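Local structure of protein ninB (Enterobacteria phage lambda, 1PC6) at the interface of chains A and B. The protein acts in phage lambda recombination, resembling Escherichia coli RecFOR in its contribution to the initiation of genetic exchange. Sequence-based numbering; all coordinates share one arbitrary frame. Chains: chain A/B, Protein ninB.

Contact 1: the interface of chains A and B. Residues chain A 34, 36; chain B 4, 6, 20-21, 24, 32, 34.
A:Ile36 and A:Val34, alternate residues of strand 32-38, join chain B of this ninB-family protein by antiparallel beta pairing between subunits. One edge of the A strand runs beside B residues 4 to 6, and on the other A:Ile36 is bridged to B:Val34, so the strand is inserted between two segments of its partner.

Backbone hydrogen bonds set the register along the first edge. N of A:Ile36 donates to O of B:Leu4 at 2.9 Å, tilted 25° from the carbonyl plane, while N of A:Val34 gives a longer bond, 3.2 Å, to O of B:Phe6, in the carbonyl plane and on a lone pair. The return pair, O of A:Ile36 and N of B:Leu4, is not a hydrogen bond, because the N-H points elsewhere.

The apolar contacts centre on A:Ile36, whose two branches serve different partners. With chi1 at -55°, CG1 lies anti to the carbonyl carbon, and the extended outer torsion (172°) carries CD1 to the B helix 11-22, 3.4 Å from CB of B:Ala20. The same methyl approaches the CE1/CZ end of the B:Phe6 ring from above its plane, 3.9 Å from CE1. CG2 branches off at roughly a right angle to that arm, 3.6 Å from CG2 of B:Ile32, and also touches CD1 of B:Ile24 at 4.0 Å, these side chains running antiparallel. Near the two-fold axis, CG1 of A:Val34 meets its counterpart, CG1 of B:Val34, at 4.0 Å.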
# COMPACT_ATOMS: atom_id res chain seq x y z
N VAL A 34 -13.83 9.81 -5.66
CA VAL A 34 -13.98 9.87 -4.21
C VAL A 34 -13.74 8.45 -3.73
O VAL A 34 -14.62 7.60 -3.78
CB VAL A 34 -15.40 10.28 -3.78
CG1 VAL A 34 -15.54 10.12 -2.28
CG2 VAL A 34 -15.67 11.71 -4.19
N ILE A 36 -12.90 5.84 -0.77
CA ILE A 36 -12.92 5.57 0.67
C ILE A 36 -11.98 4.39 0.91
O ILE A 36 -11.71 3.62 -0.01
CB ILE A 36 -14.34 5.19 1.15
CG1 ILE A 36 -15.34 6.28 0.73
CG2 ILE A 36 -14.33 4.98 2.65
CD1 ILE A 36 -16.81 5.93 0.98
N LEU B 4 -12.84 1.39 -1.62
CA LEU B 4 -14.01 1.53 -2.48
C LEU B 4 -13.92 2.84 -3.26
O LEU B 4 -13.97 3.93 -2.69
CB LEU B 4 -15.29 1.50 -1.64
CG LEU B 4 -15.62 0.08 -1.20
CD1 LEU B 4 -14.58 -0.41 -0.22
CD2 LEU B 4 -16.98 0.05 -0.57
N PHE B 6 -15.18 5.61 -6.32
CA PHE B 6 -16.40 6.17 -6.92
C PHE B 6 -16.15 7.17 -8.06
O PHE B 6 -15.35 8.09 -7.93
CB PHE B 6 -17.24 6.90 -5.88
CG PHE B 6 -17.66 6.07 -4.71
CD1 PHE B 6 -16.72 5.54 -3.84
CD2 PHE B 6 -19.01 5.87 -4.44
CE1 PHE B 6 -17.11 4.83 -2.71
CE2 PHE B 6 -19.42 5.16 -3.31
CZ PHE B 6 -18.47 4.64 -2.44
N ALA B 20 -22.25 6.42 1.50
CA ALA B 20 -21.09 5.67 1.97
C ALA B 20 -20.37 6.41 3.10
O ALA B 20 -20.04 5.81 4.12
CB ALA B 20 -20.13 5.42 0.80
N VAL B 21 -20.13 7.70 2.90
CA VAL B 21 -19.43 8.50 3.89
C VAL B 21 -20.28 8.69 5.14
O VAL B 21 -19.80 8.49 6.25
CB VAL B 21 -19.05 9.88 3.33
CG1 VAL B 21 -18.09 10.56 4.26
CG2 VAL B 21 -18.41 9.73 1.96
N ILE B 24 -20.05 5.96 7.89
CA ILE B 24 -18.81 5.65 8.57
C ILE B 24 -18.88 6.16 10.01
O ILE B 24 -19.14 7.34 10.24
CB ILE B 24 -17.60 6.33 7.88
CG1 ILE B 24 -17.56 5.97 6.39
CG2 ILE B 24 -16.30 5.89 8.55
CD1 ILE B 24 -16.44 6.65 5.63
N ILE B 32 -10.92 5.44 8.89
CA ILE B 32 -11.39 5.21 7.53
C ILE B 32 -11.11 6.51 6.80
O ILE B 32 -11.71 7.54 7.09
CB ILE B 32 -12.89 4.90 7.52
CG1 ILE B 32 -13.16 3.66 8.37
CG2 ILE B 32 -13.37 4.70 6.09
CD1 ILE B 32 -14.60 3.19 8.37
N VAL B 34 -11.08 9.05 3.57
CA VAL B 34 -11.83 9.38 2.35
C VAL B 34 -10.97 10.36 1.56
O VAL B 34 -10.33 11.22 2.15
CB VAL B 34 -13.16 10.08 2.68
CG1 VAL B 34 -13.88 10.46 1.40
CG2 VAL B 34 -14.02 9.17 3.52

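Contact 2: the interface of chains A and B. Residues chain A 21-22, 24, 26; chain B 8, 11, 14, 18.
Helix-and-loop packing, mainly apolar, brings A:Ile24 and its neighbours against B:Ile8 and one side of the B helix 11-22, adding a layer of side chains to the two-fold contact of the deposited dimer. The end of the A helix 11-22 (A:Val21 and A:Gln22) and the following loop (A:Ile24 and A:Pro26) form chain A's half.

A:Ile24 and B:Ile8 cross at about a right angle and touch through their delta methyls, CD1 to CD1 at 3.5 Å. Both have CG1 anti to the carbonyl carbon (chi1 -63° and -56°) and an extended outer bond, which brings the two ends together. Further along the B helix, CD1 of B:Ile18 rests 3.7 Å from CB of A:Gln22, whose side chain is not modelled further. At the opposite end the prolines meet, CG of A:Pro26 lying 3.9 Å from CA of B:Pro11.

Between these apolar contacts, the extended chain of B:Gln14 reaches towards chain A's carbonyls. Its amide NE2 comes to 2.8 Å from O of A:Val21, yet as modelled its N-H groups point elsewhere and the pair is not a hydrogen bond. The patch packs the helix end and loop of one subunit against the other, and probably steadies the dimer.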
# COMPACT_ATOMS: atom_id res chain seq x y z
N VAL A 21 -17.57 16.22 -0.30
CA VAL A 21 -18.05 15.38 -1.39
C VAL A 21 -19.28 15.98 -2.04
O VAL A 21 -19.50 15.80 -3.24
CB VAL A 21 -18.40 13.96 -0.90
CG1 VAL A 21 -18.90 13.14 -2.07
CG2 VAL A 21 -17.17 13.31 -0.25
N GLN A 22 -20.09 16.69 -1.25
CA GLN A 22 -21.30 17.33 -1.75
C GLN A 22 -20.92 18.54 -2.60
O GLN A 22 -21.57 18.82 -3.62
CB GLN A 22 -22.22 17.76 -0.58
N ILE A 24 -18.97 18.80 -4.67
CA ILE A 24 -18.46 18.34 -5.95
C ILE A 24 -19.41 18.64 -7.11
O ILE A 24 -20.64 18.58 -6.96
CB ILE A 24 -18.14 16.81 -5.91
CG1 ILE A 24 -17.04 16.54 -4.88
CG2 ILE A 24 -17.69 16.33 -7.28
CD1 ILE A 24 -16.76 15.07 -4.65
N PRO A 26 -20.59 17.23 -10.44
CA PRO A 26 -20.52 16.05 -11.32
C PRO A 26 -20.07 16.44 -12.72
O PRO A 26 -20.22 17.59 -13.14
CB PRO A 26 -21.93 15.50 -11.27
CG PRO A 26 -22.35 15.81 -9.86
CD PRO A 26 -21.85 17.24 -9.68
N ILE B 8 -17.83 9.96 -9.66
CA ILE B 8 -18.94 10.90 -9.57
C ILE B 8 -19.25 11.60 -10.90
O ILE B 8 -18.82 12.73 -11.12
CB ILE B 8 -18.66 11.95 -8.48
CG1 ILE B 8 -18.38 11.24 -7.16
CG2 ILE B 8 -19.84 12.91 -8.35
CD1 ILE B 8 -18.18 12.17 -6.00
N PRO B 11 -25.31 13.35 -10.58
CA PRO B 11 -25.63 13.81 -9.23
C PRO B 11 -26.12 12.65 -8.35
O PRO B 11 -25.99 12.70 -7.12
CB PRO B 11 -26.70 14.87 -9.48
CG PRO B 11 -26.28 15.45 -10.79
CD PRO B 11 -25.97 14.20 -11.59
N GLN B 14 -22.95 10.97 -6.80
CA GLN B 14 -22.41 11.60 -5.61
C GLN B 14 -23.39 11.56 -4.45
O GLN B 14 -23.03 11.81 -3.30
CB GLN B 14 -22.01 13.06 -5.87
CG GLN B 14 -23.16 14.04 -5.99
CD GLN B 14 -22.71 15.47 -5.75
OE1 GLN B 14 -23.46 16.42 -5.98
NE2 GLN B 14 -21.49 15.63 -5.26
N ILE B 18 -22.22 10.20 -0.89
CA ILE B 18 -22.57 10.83 0.37
C ILE B 18 -23.16 9.83 1.36
O ILE B 18 -23.09 10.03 2.57
CB ILE B 18 -23.56 11.99 0.14
CG1 ILE B 18 -22.85 13.13 -0.60
CG2 ILE B 18 -24.15 12.45 1.47
CD1 ILE B 18 -23.67 14.40 -0.77

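Contact 3: the interface of chains A and B. Residues chain A 31-33, 35; chain B 5-7, 39, 47.
A:Val33 sends its two methyls to different parts of chain B, at the flank of the antiparallel strand pairing between subunits, where A strand 32-38 lies against B residues 5 to 7 with arginine side chains alongside. B:Thr5 and B:Arg39 cross it at a slant, whereas B:Arg47 runs antiparallel to it. CG1, set anti to the backbone N (chi1 167°), reaches CG2 of B:Thr5. The threonine offers this methyl because its own CG2 lies opposite the backbone N, while its hydroxyl OG1 sits beside that N.

CG2 of A:Val33 instead meets the aliphatic stem of B:Arg39, 3.5 Å from CG, and lies 3.8 Å from NH1 of B:Arg47. The stem of B:Arg39 borders the backbone of A:Pro31, with CG 3.7 Å from the proline O. Along the main chain, A:Val33 is bridged antiparallel to B:Glu7.

The carboxylate of B:Glu7 lies between both arginine heads, with a salt bridge to B:Arg39 and a longer, weaker one to B:Arg47, which may keep the stem of B:Arg39 and the head of B:Arg47 in place against A:Val33. B:Arg47 receives OE2 at its edge, in plane, 3.5 Å from NH2. OE2 lies above one face of the B:Arg39 guanidinium, offset toward the rim, with NH1 3.2 Å away.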
# COMPACT_ATOMS: atom_id res chain seq x y z
N PRO A 31 -14.69 13.08 -14.90
CA PRO A 31 -15.18 12.83 -13.54
C PRO A 31 -14.06 12.76 -12.51
O PRO A 31 -12.91 12.45 -12.85
CB PRO A 31 -15.92 11.50 -13.69
CG PRO A 31 -15.12 10.79 -14.72
CD PRO A 31 -14.86 11.88 -15.74
N ILE A 32 -14.41 13.06 -11.26
CA ILE A 32 -13.43 13.01 -10.17
C ILE A 32 -13.73 11.82 -9.27
O ILE A 32 -14.88 11.39 -9.14
CB ILE A 32 -13.39 14.34 -9.34
CG1 ILE A 32 -14.63 14.48 -8.47
CG2 ILE A 32 -13.27 15.53 -10.26
CD1 ILE A 32 -14.52 15.63 -7.50
N VAL A 33 -12.68 11.30 -8.65
CA VAL A 33 -12.77 10.13 -7.80
C VAL A 33 -12.81 10.36 -6.30
O VAL A 33 -11.93 11.01 -5.73
CB VAL A 33 -11.60 9.15 -8.12
CG1 VAL A 33 -11.48 8.07 -7.06
CG2 VAL A 33 -11.81 8.52 -9.49
N THR A 35 -12.53 8.19 -3.28
CA THR A 35 -12.19 6.85 -2.83
C THR A 35 -12.10 6.74 -1.32
O THR A 35 -11.34 7.45 -0.67
CB THR A 35 -10.87 6.41 -3.50
OG1 THR A 35 -10.21 5.43 -2.68
CG2 THR A 35 -9.95 7.61 -3.74
N THR B 5 -13.79 2.72 -4.58
CA THR B 5 -13.66 3.88 -5.45
C THR B 5 -15.00 4.30 -6.09
O THR B 5 -15.86 3.45 -6.35
CB THR B 5 -12.61 3.59 -6.55
OG1 THR B 5 -11.49 2.90 -5.97
CG2 THR B 5 -12.11 4.89 -7.17
N PHE B 6 -15.18 5.61 -6.32
CA PHE B 6 -16.40 6.17 -6.92
C PHE B 6 -16.15 7.17 -8.06
O PHE B 6 -15.35 8.09 -7.93
CB PHE B 6 -17.24 6.90 -5.88
CG PHE B 6 -17.66 6.07 -4.71
CD1 PHE B 6 -16.72 5.54 -3.84
CD2 PHE B 6 -19.01 5.87 -4.44
CE1 PHE B 6 -17.11 4.83 -2.71
CE2 PHE B 6 -19.42 5.16 -3.31
CZ PHE B 6 -18.47 4.64 -2.44
N GLU B 7 -16.86 7.00 -9.18
CA GLU B 7 -16.72 7.92 -10.31
C GLU B 7 -17.94 8.82 -10.32
O GLU B 7 -18.97 8.48 -10.91
CB GLU B 7 -16.63 7.17 -11.64
CG GLU B 7 -15.43 6.24 -11.76
CD GLU B 7 -15.10 5.90 -13.21
OE1 GLU B 7 -16.03 5.53 -13.97
OE2 GLU B 7 -13.91 6.00 -13.58
N ARG B 39 -9.19 12.41 -11.75
CA ARG B 39 -8.57 11.24 -12.38
C ARG B 39 -7.30 11.48 -13.17
O ARG B 39 -7.11 12.52 -13.79
CB ARG B 39 -9.58 10.56 -13.31
CG ARG B 39 -10.54 9.64 -12.59
CD ARG B 39 -10.76 8.37 -13.39
NE ARG B 39 -11.45 8.63 -14.65
CZ ARG B 39 -11.70 7.70 -15.57
NH1 ARG B 39 -11.30 6.45 -15.39
NH2 ARG B 39 -12.37 8.04 -16.68
N ARG B 47 -5.63 1.56 -9.64
CA ARG B 47 -6.98 1.14 -9.34
C ARG B 47 -7.24 -0.19 -10.06
O ARG B 47 -7.75 -1.14 -9.47
CB ARG B 47 -8.01 2.19 -9.82
CG ARG B 47 -8.10 3.48 -9.01
CD ARG B 47 -9.41 4.19 -9.37
NE ARG B 47 -9.55 4.38 -10.82
CZ ARG B 47 -10.69 4.71 -11.43
NH1 ARG B 47 -11.80 4.89 -10.74
NH2 ARG B 47 -10.71 4.87 -12.75

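Contact 4: the interface of chains A and B. Residues chain A 1, 4, 24, 32-34; chain B 36-37.
B:Ile36 enters a cluster of chain A side chains formed by A:Met1, A:Ile24, A:Ile32 and A:Val34. At CB the chain divides, with CG2 anti to the backbone N and CG1 beside it (chi1 -53°). The CG2 methyl meets CD1 of A:Ile32 at 3.5 Å, and CE of A:Met1 at 3.7 Å; the methionine, bent at its last torsion, crosses the isoleucine at about a right angle. CG1 lies 4.0 Å from CG2 of A:Val34, these two side chains being side by side and pointing the same way. From there the extended outer bond leads to CD1, which meets CD1 of A:Ile24 tip to tip at 3.7 Å.

The backbone of B:Ile36 is in antiparallel pairing with chain A on both edges, with A:Leu4 on one and A:Val34 on the other. Its O accepts a hydrogen bond from N of A:Leu4 at 2.9 Å, tilted 30° from the carbonyl plane, while the reverse bond is weak. One residue on, N of A:Val33 comes nearly in line with the C=O of B:Gln37, 2.7 Å from O, and again the reverse bond is weak. The side chain of B:Ile36 packs against the partner's N-terminal segment and strand 32-38, and is likely part of a shared apolar core.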
# COMPACT_ATOMS: atom_id res chain seq x y z
N MET A 1 -8.38 19.28 -10.22
CA MET A 1 -8.43 19.88 -8.85
C MET A 1 -7.27 19.33 -8.05
O MET A 1 -6.57 18.43 -8.51
CB MET A 1 -9.74 19.50 -8.16
CG MET A 1 -9.87 18.01 -7.91
SD MET A 1 -11.43 17.55 -7.11
CE MET A 1 -11.09 18.05 -5.41
N LEU A 4 -7.75 16.02 -2.06
CA LEU A 4 -8.13 16.26 -0.67
C LEU A 4 -8.21 14.95 0.09
O LEU A 4 -8.64 13.93 -0.44
CB LEU A 4 -9.49 16.96 -0.59
CG LEU A 4 -9.53 18.42 -1.00
CD1 LEU A 4 -9.36 18.53 -2.50
CD2 LEU A 4 -10.85 19.03 -0.56
N ILE A 24 -18.97 18.80 -4.67
CA ILE A 24 -18.46 18.34 -5.95
C ILE A 24 -19.41 18.64 -7.11
O ILE A 24 -20.64 18.58 -6.96
CB ILE A 24 -18.14 16.81 -5.91
CG1 ILE A 24 -17.04 16.54 -4.88
CG2 ILE A 24 -17.69 16.33 -7.28
CD1 ILE A 24 -16.76 15.07 -4.65
N ILE A 32 -14.41 13.06 -11.26
CA ILE A 32 -13.43 13.01 -10.17
C ILE A 32 -13.73 11.82 -9.27
O ILE A 32 -14.88 11.39 -9.14
CB ILE A 32 -13.39 14.34 -9.34
CG1 ILE A 32 -14.63 14.48 -8.47
CG2 ILE A 32 -13.27 15.53 -10.26
CD1 ILE A 32 -14.52 15.63 -7.50
N VAL A 33 -12.68 11.30 -8.65
CA VAL A 33 -12.77 10.13 -7.80
C VAL A 33 -12.81 10.36 -6.30
O VAL A 33 -11.93 11.01 -5.73
CB VAL A 33 -11.60 9.15 -8.12
CG1 VAL A 33 -11.48 8.07 -7.06
CG2 VAL A 33 -11.81 8.52 -9.49
N VAL A 34 -13.83 9.81 -5.66
CA VAL A 34 -13.98 9.87 -4.21
C VAL A 34 -13.74 8.45 -3.73
O VAL A 34 -14.62 7.60 -3.78
CB VAL A 34 -15.40 10.28 -3.78
CG1 VAL A 34 -15.54 10.12 -2.28
CG2 VAL A 34 -15.67 11.71 -4.19
N ILE B 36 -10.92 12.83 -2.07
CA ILE B 36 -11.44 13.33 -3.32
C ILE B 36 -10.20 13.68 -4.15
O ILE B 36 -9.15 14.03 -3.59
CB ILE B 36 -12.32 14.59 -3.10
CG1 ILE B 36 -13.40 14.29 -2.06
CG2 ILE B 36 -13.00 15.00 -4.40
CD1 ILE B 36 -14.35 15.45 -1.82
N GLN B 37 -10.30 13.58 -5.46
CA GLN B 37 -9.18 13.88 -6.34
C GLN B 37 -9.61 13.63 -7.77
O GLN B 37 -10.44 12.76 -8.02
CB GLN B 37 -8.00 12.99 -6.00
CG GLN B 37 -8.28 11.52 -6.28
CD GLN B 37 -7.16 10.62 -5.80
OE1 GLN B 37 -5.99 10.82 -6.13
NE2 GLN B 37 -7.52 9.61 -5.01

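All four contacts belong to one two-fold interface, with C-alpha centres 7 to 12 Å apart. Contact 3 and contact 4, the nearest pair, share A:Ile32 and A:Val33; contact 1 and contact 2 are about 12 Å apart. B:Phe6 joins contact 1 to contact 3, A:Val34 joins contact 1 to contact 4, and A:Ile24 joins contact 2 to contact 4. Helix 11-22 of chain B enters contacts 1 and 2, and contact 2 also brings in its end from chain A. A:Ile36 with B:Leu4 in contact 1 is the two-fold twin of B:Ile36 with A:Leu4 in contact 4. Such interleaving suggests a stable dimer.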